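Endonuclease/exonuclease/phosphatase domain-containing protein (Enterococcus faecalis, PDB 3L1W) is of unknown function but belongs to the endonuclease/exonuclease/phosphatase family and may act as a 3'-5' RNA exonuclease. Local coordinates at residues M1-Y6 and F243-V249. Residues are numbered along the deposited sequence; the frame is centred on the assembly and turned at random.
With SO4 (sulfate ion), chain G.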
loop_
_atom_site.group_PDB
_atom_site.type_symbol
_atom_site.label_atom_id
_atom_site.label_comp_id
_atom_site.label_asym_id
_atom_site.label_seq_id
_atom_site.Cartn_x
_atom_site.Cartn_y
_atom_site.Cartn_z
HETATM N N MSE A 1 4.944 -8.096 12.682
HETATM C CA MSE A 1 4.216 -6.898 13.074
HETATM C C MSE A 1 4.559 -5.770 12.113
HETATM O O MSE A 1 5.731 -5.562 11.791
HETATM C CB MSE A 1 4.577 -6.485 14.508
HETATM C CG MSE A 1 3.907 -5.199 14.963
HETATM SE SE MSE A 1 4.206 -4.768 16.846
HETATM C CE MSE A 1 6.142 -4.660 16.822
ATOM N N LYS A 2 3.540 -5.050 11.656
ATOM C CA LYS A 2 3.751 -3.857 10.855
ATOM C C LYS A 2 3.677 -2.588 11.702
ATOM O O LYS A 2 2.762 -2.408 12.510
ATOM C CB LYS A 2 2.766 -3.796 9.677
ATOM C CG LYS A 2 2.987 -4.931 8.683
ATOM C CD LYS A 2 2.369 -4.656 7.318
ATOM C CE LYS A 2 3.234 -3.711 6.486
ATOM N NZ LYS A 2 2.886 -3.761 5.027
ATOM N N ILE A 3 4.670 -1.731 11.517
ATOM C CA ILE A 3 4.800 -0.504 12.281
ATOM C C ILE A 3 5.136 0.613 11.312
ATOM O O ILE A 3 5.664 0.367 10.226
ATOM C CB ILE A 3 5.938 -0.615 13.312
ATOM C CG1 ILE A 3 7.283 -0.845 12.595
ATOM C CG2 ILE A 3 5.648 -1.758 14.306
ATOM C CD1 ILE A 3 8.490 -0.965 13.514
ATOM N N ALA A 4 4.854 1.851 11.695
ATOM C CA ALA A 4 5.134 2.965 10.786
ATOM C C ALA A 4 5.408 4.244 11.556
ATOM O O ALA A 4 5.083 4.359 12.740
ATOM C CB ALA A 4 3.955 3.180 9.845
ATOM N N THR A 5 6.007 5.205 10.867
ATOM C CA THR A 5 6.135 6.552 11.392
ATOM C C THR A 5 5.678 7.513 10.292
ATOM O O THR A 5 5.907 7.274 9.108
ATOM C CB THR A 5 7.572 6.855 11.880
ATOM O OG1 THR A 5 7.659 8.216 12.327
ATOM C CG2 THR A 5 8.598 6.624 10.767
ATOM N N TYR A 6 5.011 8.592 10.683
ATOM C CA TYR A 6 4.439 9.505 9.695
ATOM C C TYR A 6 4.383 10.903 10.286
ATOM O O TYR A 6 3.663 11.152 11.267
ATOM C CB TYR A 6 3.031 9.018 9.334
ATOM C CG TYR A 6 2.371 9.640 8.114
ATOM C CD1 TYR A 6 3.105 10.343 7.157
ATOM C CD2 TYR A 6 0.998 9.493 7.908
ATOM C CE1 TYR A 6 2.484 10.881 6.034
ATOM C CE2 TYR A 6 0.377 10.022 6.795
ATOM C CZ TYR A 6 1.115 10.717 5.863
ATOM O OH TYR A 6 0.461 11.246 4.762
ATOM N N PHE A 243 6.494 11.296 3.206
ATOM C CA PHE A 243 5.865 9.984 3.014
ATOM C C PHE A 243 5.878 9.251 4.349
ATOM O O PHE A 243 6.835 9.375 5.112
ATOM C CB PHE A 243 6.674 9.127 2.033
ATOM C CG PHE A 243 6.761 9.693 0.649
ATOM C CD1 PHE A 243 5.638 10.225 0.039
ATOM C CD2 PHE A 243 7.961 9.659 -0.059
ATOM C CE1 PHE A 243 5.709 10.734 -1.259
ATOM C CE2 PHE A 243 8.038 10.157 -1.358
ATOM C CZ PHE A 243 6.914 10.698 -1.956
ATOM N N PRO A 244 4.830 8.457 4.630
ATOM C CA PRO A 244 4.966 7.504 5.735
ATOM C C PRO A 244 6.105 6.530 5.453
ATOM O O PRO A 244 6.404 6.194 4.289
ATOM C CB PRO A 244 3.630 6.732 5.716
ATOM C CG PRO A 244 2.688 7.592 4.908
ATOM C CD PRO A 244 3.549 8.327 3.923
ATOM N N LEU A 245 6.721 6.053 6.527
ATOM C CA LEU A 245 7.774 5.058 6.442
ATOM C C LEU A 245 7.285 3.890 7.268
ATOM O O LEU A 245 6.903 4.070 8.427
ATOM C CB LEU A 245 9.069 5.620 7.049
ATOM C CG LEU A 245 10.284 4.708 7.194
ATOM C CD1 LEU A 245 10.693 4.135 5.843
ATOM C CD2 LEU A 245 11.448 5.504 7.828
ATOM N N GLU A 246 7.266 2.704 6.679
ATOM C CA GLU A 246 6.827 1.531 7.416
ATOM C C GLU A 246 7.872 0.419 7.471
ATOM O O GLU A 246 8.817 0.390 6.677
ATOM C CB GLU A 246 5.495 1.014 6.867
ATOM C CG GLU A 246 5.584 0.360 5.504
ATOM C CD GLU A 246 4.355 -0.496 5.193
ATOM O OE1 GLU A 246 3.215 -0.059 5.464
ATOM O OE2 GLU A 246 4.533 -1.617 4.682
ATOM N N ALA A 247 7.731 -0.457 8.458
ATOM C CA ALA A 247 8.579 -1.637 8.563
ATOM C C ALA A 247 7.742 -2.830 8.985
ATOM O O ALA A 247 6.735 -2.689 9.677
ATOM C CB ALA A 247 9.709 -1.410 9.569
ATOM N N GLU A 248 8.160 -4.010 8.557
ATOM C CA GLU A 248 7.633 -5.244 9.110
ATOM C C GLU A 248 8.741 -5.872 9.958
ATOM O O GLU A 248 9.859 -6.073 9.477
ATOM C CB GLU A 248 7.193 -6.193 8.000
ATOM C CG GLU A 248 6.434 -7.384 8.537
ATOM C CD GLU A 248 6.080 -8.399 7.476
ATOM O OE1 GLU A 248 6.266 -8.108 6.277
ATOM O OE2 GLU A 248 5.615 -9.493 7.852
ATOM N N VAL A 249 8.433 -6.146 11.225
ATOM C CA VAL A 249 9.427 -6.640 12.173
ATOM C C VAL A 249 8.914 -7.867 12.930
ATOM O O VAL A 249 7.713 -8.100 13.022
ATOM C CB VAL A 249 9.834 -5.558 13.211
ATOM C CG1 VAL A 249 10.502 -4.361 12.534
ATOM C CG2 VAL A 249 8.633 -5.097 14.007
HETATM S S SO4 G . 0.017 -6.094 11.489
HETATM O O1 SO4 G . -0.701 -4.964 10.896
HETATM O O2 SO4 G . -0.959 -6.964 12.135
HETATM O O3 SO4 G . 0.717 -6.832 10.443
HETATM O O4 SO4 G . 0.967 -5.611 12.490
HETATM O O HOH W 1 1.082 -0.994 4.165
#
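K2 reaches across the strand pair to E246, a span that suits its long aliphatic stem. CB and CG pass a bound sulfate, K2 CG 3.4 Å from sulfate O3, and CD is still 4.2 Å from that oxygen; K2 CG also lies 4.2 Å from E248 CG. A bend at chi3 (79°) then redirects the chain so that CE lies against the E246 carboxylate and K2 NZ forms a salt bridge, 2.7 Å from E246 OE2. NZ comes in on the syn side of OE2, 23° out of the carboxylate plane. E246 OE1 accepts from W36 NE1 and from a water, so both oxygens of this buried acid are engaged. Strands 2-7 and 245-251, the N- and C-terminal strands of the chain, run antiparallel in the middle of one sheet of the DNase I-like sandwich. Paired backbone hydrogen bonds join I3 with A247 and T5 with L245. These four side chains share one face and pack on I217 of the second sheet, while T5 OG1 is hydrogen-bonded to Q42 NE2. A247 is small enough for I3 CG1 to settle 3.9 Å from A247 CB. Just ahead of its strand, P244 lays its compact aliphatic ring over the Y6 ring, a CH-pi contact with P244 CG 3.5 Å from the centroid.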